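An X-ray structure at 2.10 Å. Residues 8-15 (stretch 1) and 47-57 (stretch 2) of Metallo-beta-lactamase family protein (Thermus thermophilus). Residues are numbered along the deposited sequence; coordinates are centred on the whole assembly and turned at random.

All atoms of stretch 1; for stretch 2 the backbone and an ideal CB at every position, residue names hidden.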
ATOM      1  N   LEU A   8      16.074  -0.699  15.679  1.00 16.28           N
ATOM      2  CA  LEU A   8      14.855  -0.499  14.887  1.00 16.12           C
ATOM      3  C   LEU A   8      14.193   0.820  15.276  1.00 16.16           C
ATOM      4  O   LEU A   8      13.771   0.993  16.423  1.00 16.12           O
ATOM      5  CB  LEU A   8      13.876  -1.675  15.051  1.00 16.04           C
ATOM      6  CG  LEU A   8      12.461  -1.550  14.454  1.00 16.23           C
ATOM      7  CD1 LEU A   8      12.467  -1.627  12.931  1.00 15.78           C
ATOM      8  CD2 LEU A   8      11.528  -2.609  15.019  1.00 16.19           C
ATOM      9  N   TYR A   9      14.100   1.737  14.314  1.00 16.06           N
ATOM     10  CA  TYR A   9      13.633   3.103  14.566  1.00 16.10           C
ATOM     11  C   TYR A   9      12.460   3.501  13.676  1.00 16.14           C
ATOM     12  O   TYR A   9      12.440   3.185  12.486  1.00 16.03           O
ATOM     13  CB  TYR A   9      14.780   4.114  14.366  1.00 16.07           C
ATOM     14  CG  TYR A   9      16.027   3.802  15.159  1.00 16.27           C
ATOM     15  CD1 TYR A   9      16.222   4.344  16.431  1.00 16.71           C
ATOM     16  CD2 TYR A   9      17.009   2.959  14.645  1.00 15.89           C
ATOM     17  CE1 TYR A   9      17.362   4.049  17.169  1.00 16.49           C
ATOM     18  CE2 TYR A   9      18.153   2.662  15.374  1.00 16.19           C
ATOM     19  CZ  TYR A   9      18.322   3.208  16.635  1.00 16.43           C
ATOM     20  OH  TYR A   9      19.457   2.915  17.361  1.00 16.74           O
ATOM     21  N   LEU A  10      11.494   4.202  14.265  1.00 16.18           N
ATOM     22  CA  LEU A  10      10.389   4.803  13.523  1.00 16.36           C
ATOM     23  C   LEU A  10      10.816   6.146  12.925  1.00 16.36           C
ATOM     24  O   LEU A  10      11.310   7.022  13.638  1.00 16.22           O
ATOM     25  CB  LEU A  10       9.162   4.987  14.429  1.00 16.32           C
ATOM     26  CG  LEU A  10       8.080   5.978  13.979  1.00 16.47           C
ATOM     27  CD1 LEU A  10       7.294   5.454  12.786  1.00 16.38           C
ATOM     28  CD2 LEU A  10       7.145   6.314  15.126  1.00 16.83           C
ATOM     29  N   LEU A  11      10.616   6.292  11.615  1.00 16.21           N
ATOM     30  CA  LEU A  11      10.984   7.505  10.877  1.00 16.24           C
ATOM     31  C   LEU A  11       9.761   8.108  10.177  1.00 16.34           C
ATOM     32  O   LEU A  11       9.446   7.732   9.042  1.00 16.33           O
ATOM     33  CB  LEU A  11      12.085   7.203   9.847  1.00 16.14           C
ATOM     34  CG  LEU A  11      13.561   7.208  10.263  1.00 16.34           C
ATOM     35  CD1 LEU A  11      13.881   6.170  11.317  1.00 17.45           C
ATOM     36  CD2 LEU A  11      14.462   7.005   9.053  1.00 16.26           C
ATOM     37  N   PRO A  12       9.047   9.024  10.861  1.00 16.37           N
ATOM     38  CA  PRO A  12       7.891   9.700  10.267  1.00 16.50           C
ATOM     39  C   PRO A  12       8.307  10.761   9.243  1.00 16.69           C
ATOM     40  O   PRO A  12       9.140  11.615   9.538  1.00 16.42           O
ATOM     41  CB  PRO A  12       7.204  10.354  11.478  1.00 16.53           C
ATOM     42  CG  PRO A  12       7.867   9.762  12.695  1.00 16.60           C
ATOM     43  CD  PRO A  12       9.257   9.452  12.253  1.00 16.33           C
ATOM     44  N   VAL A  13       7.732  10.695   8.047  1.00 17.03           N
ATOM     45  CA  VAL A  13       8.109  11.591   6.950  1.00 17.61           C
ATOM     46  C   VAL A  13       6.864  12.244   6.344  1.00 18.00           C
ATOM     47  O   VAL A  13       5.886  11.551   6.065  1.00 18.02           O
ATOM     48  CB  VAL A  13       8.925  10.828   5.858  1.00 17.45           C
ATOM     49  CG1 VAL A  13       9.243  11.722   4.677  1.00 17.52           C
ATOM     50  CG2 VAL A  13      10.212  10.264   6.437  1.00 16.94           C
ATOM     51  N   PRO A  14       6.886  13.583   6.151  1.00 18.68           N
ATOM     52  CA  PRO A  14       5.744  14.288   5.549  1.00 19.01           C
ATOM     53  C   PRO A  14       5.529  13.932   4.078  1.00 19.33           C
ATOM     54  O   PRO A  14       6.488  13.799   3.323  1.00 19.03           O
ATOM     55  CB  PRO A  14       6.118  15.773   5.685  1.00 19.23           C
ATOM     56  CG  PRO A  14       7.247  15.810   6.680  1.00 19.21           C
ATOM     57  CD  PRO A  14       7.969  14.517   6.507  1.00 18.77           C
ATOM     58  N   ILE A  15       4.264  13.769   3.698  1.00 19.87           N
ATOM     59  CA  ILE A  15       3.885  13.435   2.324  1.00 20.61           C
ATOM     60  C   ILE A  15       2.748  14.344   1.833  1.00 21.37           C
ATOM     61  O   ILE A  15       1.856  14.700   2.609  1.00 21.50           O
ATOM     62  CB  ILE A  15       3.506  11.930   2.154  1.00 20.45           C
ATOM     63  CG1 ILE A  15       2.385  11.517   3.121  1.00 20.16           C
ATOM     64  CG2 ILE A  15       4.737  11.048   2.320  1.00 20.01           C
ATOM     65  CD1 ILE A  15       1.755  10.157   2.814  1.00 20.52           C
ATOM     66  N   UNK A  47      14.286  16.095   2.940  1.00 18.18           N
ATOM     67  CA  UNK A  47      14.893  16.844   4.037  1.00 17.89           C
ATOM     68  C   UNK A  47      14.661  16.188   5.380  1.00 17.73           C
ATOM     69  O   UNK A  47      15.592  16.047   6.174  1.00 17.81           O
ATOM     70  CB  UNK A  47      14.348  18.273   4.065  1.00 17.89           C
ATOM     71  N   UNK A  48      13.417  15.782   5.623  1.00 17.43           N
ATOM     72  CA  UNK A  48      13.041  15.075   6.844  1.00 17.20           C
ATOM     73  C   UNK A  48      13.794  13.753   7.010  1.00 17.05           C
ATOM     74  O   UNK A  48      14.255  13.429   8.109  1.00 16.77           O
ATOM     75  CB  UNK A  48      11.534  14.814   6.848  1.00 17.20           C
ATOM     76  N   UNK A  49      13.914  12.995   5.917  1.00 16.83           N
ATOM     77  CA  UNK A  49      14.607  11.712   5.948  1.00 16.80           C
ATOM     78  C   UNK A  49      16.097  11.907   6.235  1.00 16.99           C
ATOM     79  O   UNK A  49      16.683  11.184   7.053  1.00 16.69           O
ATOM     80  CB  UNK A  49      14.414  10.970   4.624  1.00 16.80           C
ATOM     81  N   UNK A  50      16.693  12.895   5.569  1.00 17.06           N
ATOM     82  CA  UNK A  50      18.088  13.259   5.789  1.00 17.48           C
ATOM     83  C   UNK A  50      18.346  13.596   7.254  1.00 17.18           C
ATOM     84  O   UNK A  50      19.324  13.128   7.830  1.00 17.09           O
ATOM     85  CB  UNK A  50      18.474  14.444   4.901  1.00 17.48           C
ATOM     86  N   UNK A  51      17.462  14.398   7.847  1.00 17.18           N
ATOM     87  CA  UNK A  51      17.594  14.788   9.253  1.00 17.00           C
ATOM     88  C   UNK A  51      17.477  13.593  10.196  1.00 16.79           C
ATOM     89  O   UNK A  51      18.242  13.480  11.159  1.00 16.74           O
ATOM     90  CB  UNK A  51      16.532  15.830   9.609  1.00 17.00           C
ATOM     91  N   UNK A  52      16.526  12.704   9.913  1.00 16.68           N
ATOM     92  CA  UNK A  52      16.376  11.454  10.665  1.00 16.63           C
ATOM     93  C   UNK A  52      17.661  10.637  10.652  1.00 16.34           C
ATOM     94  O   UNK A  52      18.144  10.209  11.702  1.00 15.91           O
ATOM     95  CB  UNK A  52      15.227  10.623  10.091  1.00 16.63           C
ATOM     96  N   UNK A  53      18.199  10.426   9.452  1.00 16.08           N
ATOM     97  CA  UNK A  53      19.434   9.684   9.262  1.00 16.14           C
ATOM     98  C   UNK A  53      20.604  10.349   9.975  1.00 16.47           C
ATOM     99  O   UNK A  53      21.410   9.663  10.611  1.00 16.45           O
ATOM    100  CB  UNK A  53      19.741   9.544   7.770  1.00 16.14           C
ATOM    101  N   UNK A  54      20.685  11.679   9.873  1.00 16.83           N
ATOM    102  CA  UNK A  54      21.717  12.475  10.551  1.00 17.38           C
ATOM    103  C   UNK A  54      21.696  12.297  12.070  1.00 17.89           C
ATOM    104  O   UNK A  54      22.749  12.267  12.705  1.00 18.00           O
ATOM    105  CB  UNK A  54      21.538  13.956  10.210  1.00 17.38           C
ATOM    106  N   UNK A  55      20.496  12.180  12.638  1.00 18.60           N
ATOM    107  CA  UNK A  55      20.319  11.994  14.080  1.00 19.58           C
ATOM    108  C   UNK A  55      20.933  10.677  14.553  1.00 19.53           C
ATOM    109  O   UNK A  55      21.408  10.578  15.688  1.00 19.52           O
ATOM    110  CB  UNK A  55      18.833  12.036  14.441  1.00 19.58           C
ATOM    111  N   UNK A  56      20.915   9.680  13.671  1.00 19.74           N
ATOM    112  CA  UNK A  56      21.508   8.374  13.934  1.00 19.87           C
ATOM    113  C   UNK A  56      22.977   8.310  13.517  1.00 19.70           C
ATOM    114  O   UNK A  56      23.642   7.298  13.749  1.00 19.91           O
ATOM    115  CB  UNK A  56      20.715   7.287  13.206  1.00 19.87           C
ATOM    116  N   UNK A  57      23.471   9.386  12.902  1.00 19.31           N
ATOM    117  CA  UNK A  57      24.856   9.463  12.434  1.00 18.95           C
ATOM    118  C   UNK A  57      25.058   8.874  11.050  1.00 18.72           C
ATOM    119  O   UNK A  57      26.134   8.361  10.735  1.00 18.72           O
ATOM    120  CB  UNK A  57      25.777   8.747  13.424  1.00 18.95           C
TER

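Strand 8-14 runs nearly antiparallel to the helix of stretch 2, at 158° between their N-to-C directions and 8.0 Å between axes at closest approach. The positions that point toward the strand, 48, 52 and 56, recur about once per helical turn.

Position 47 has helical angles, and its ideal CB finds nothing of stretch 1 within 5.5 Å; the strand therefore sets no preference. The deposited residue is G47, whose O accepts a backbone hydrogen bond from the N of 51.

Position 48 is different. Its CA-to-CB bond points toward the strand, and the ideal CB already lies 3.6 Å from P14 CD and 4.4 Å from V13 CG1. The surroundings are apolar and the backbones are close, the CA atoms of V13 and 48 being 6.0 Å apart, so a small apolar residue fits readily. It is A48: its methyl CB packs against P14 CD at 3.6 Å and more loosely against V13 CG1 at 4.5 Å.

At position 49 CA-to-CB points sideways, with V13 CG2 4.6 Å from the ideal CB. A branched or flexible apolar chain could reach L11; Leu, Ile or Met would all be plausible. The residue is L49, with chi1 t and chi2 p. Its end comes nearer than its start, bringing CD1 to 3.7 Å from L11 CD2.

Positions 50 and 51 lie out of reach of the strand, and polar or apolar chains would do equally well as far as stretch 1 is concerned. They are E50 and L51, both touching crystal neighbours.

Position 52 again points toward the strand, its ideal CB 3.8 Å from L11 CG. Beyond it stretch 1 offers the apolar L11 and V13 side chains, the P12 ring and the carbonyl oxygen of P12. A flat, medium-sized group suits such a mixed site, whether aromatic or a ring with polar atoms; a long apolar chain is also conceivable. The residue is H52, with chi1 m. L11 CG lies over one face of the imidazole, 4.2 Å from the ring centroid, in a CH-pi contact.

Position 53 points away, and many helix-compatible residues would serve; it is L53. Positions 54 and 55 are out of reach and equally permissive: A54 and E55 occupy them.

Position 56 points toward the strand, but its ideal CB has no neighbour there within 5.5 Å. A chain long enough to span the gap to the Y9 ring is needed, so Leu or Met would suit. L56, with chi1 m and chi2 t, places CD2 over one face of that ring, 3.6 Å from the ring centroid of Y9 and 10° off the normal, a well-centred CH-pi contact.

Position 57 has phi of 86°, which by itself favours glycine. G57 closes the helix in a Schellman motif, its N bonding to A54 O at 3.0 Å.

Stretch 2, residues 47-57: GALELHLAELG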
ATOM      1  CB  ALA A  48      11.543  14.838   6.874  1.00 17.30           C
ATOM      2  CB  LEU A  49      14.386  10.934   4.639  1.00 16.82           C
ATOM      3  CG  LEU A  49      14.949   9.510   4.500  1.00 16.84           C
ATOM      4  CD1 LEU A  49      14.686   8.661   5.744  1.00 16.80           C
ATOM      5  CD2 LEU A  49      14.380   8.831   3.248  1.00 16.69           C
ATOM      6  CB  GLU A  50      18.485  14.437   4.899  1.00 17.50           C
ATOM      7  CG  GLU A  50      19.976  14.745   4.906  1.00 18.20           C
ATOM      8  CD  GLU A  50      20.359  15.850   3.933  1.00 18.87           C
ATOM      9  OE1 GLU A  50      19.474  16.642   3.535  1.00 20.94           O
ATOM     10  OE2 GLU A  50      21.552  15.925   3.568  1.00 20.82           O
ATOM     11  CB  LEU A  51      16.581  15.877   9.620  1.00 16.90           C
ATOM     12  CG  LEU A  51      16.941  17.310   9.219  1.00 17.50           C
ATOM     13  CD1 LEU A  51      15.716  18.211   9.271  1.00 17.74           C
ATOM     14  CD2 LEU A  51      18.060  17.869  10.101  1.00 17.48           C
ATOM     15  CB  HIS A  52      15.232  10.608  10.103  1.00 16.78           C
ATOM     16  CG  HIS A  52      13.883  11.000  10.616  1.00 17.75           C
ATOM     17  ND1 HIS A  52      12.821  11.278   9.782  1.00 18.68           N
ATOM     18  CD2 HIS A  52      13.422  11.162  11.879  1.00 18.42           C
ATOM     19  CE1 HIS A  52      11.765  11.594  10.509  1.00 18.28           C
ATOM     20  NE2 HIS A  52      12.102  11.528  11.784  1.00 19.37           N
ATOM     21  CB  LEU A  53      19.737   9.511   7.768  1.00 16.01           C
ATOM     22  CG  LEU A  53      18.845   8.523   7.003  1.00 15.71           C
ATOM     23  CD1 LEU A  53      18.967   8.729   5.496  1.00 14.62           C
ATOM     24  CD2 LEU A  53      19.160   7.076   7.379  1.00 15.49           C
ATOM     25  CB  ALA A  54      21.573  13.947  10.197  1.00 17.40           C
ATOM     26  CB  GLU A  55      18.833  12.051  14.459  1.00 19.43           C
ATOM     27  CG  GLU A  55      18.584  11.912  15.965  1.00 20.66           C
ATOM     28  CD  GLU A  55      17.142  12.133  16.369  1.00 21.27           C
ATOM     29  OE1 GLU A  55      16.761  11.639  17.456  1.00 24.19           O
ATOM     30  OE2 GLU A  55      16.391  12.801  15.621  1.00 23.69           O
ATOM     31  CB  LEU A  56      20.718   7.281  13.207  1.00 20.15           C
ATOM     32  CG  LEU A  56      19.267   7.055  13.641  1.00 20.88           C
ATOM     33  CD1 LEU A  56      18.479   6.348  12.539  1.00 21.76           C
ATOM     34  CD2 LEU A  56      19.201   6.279  14.956  1.00 21.40           C
TER
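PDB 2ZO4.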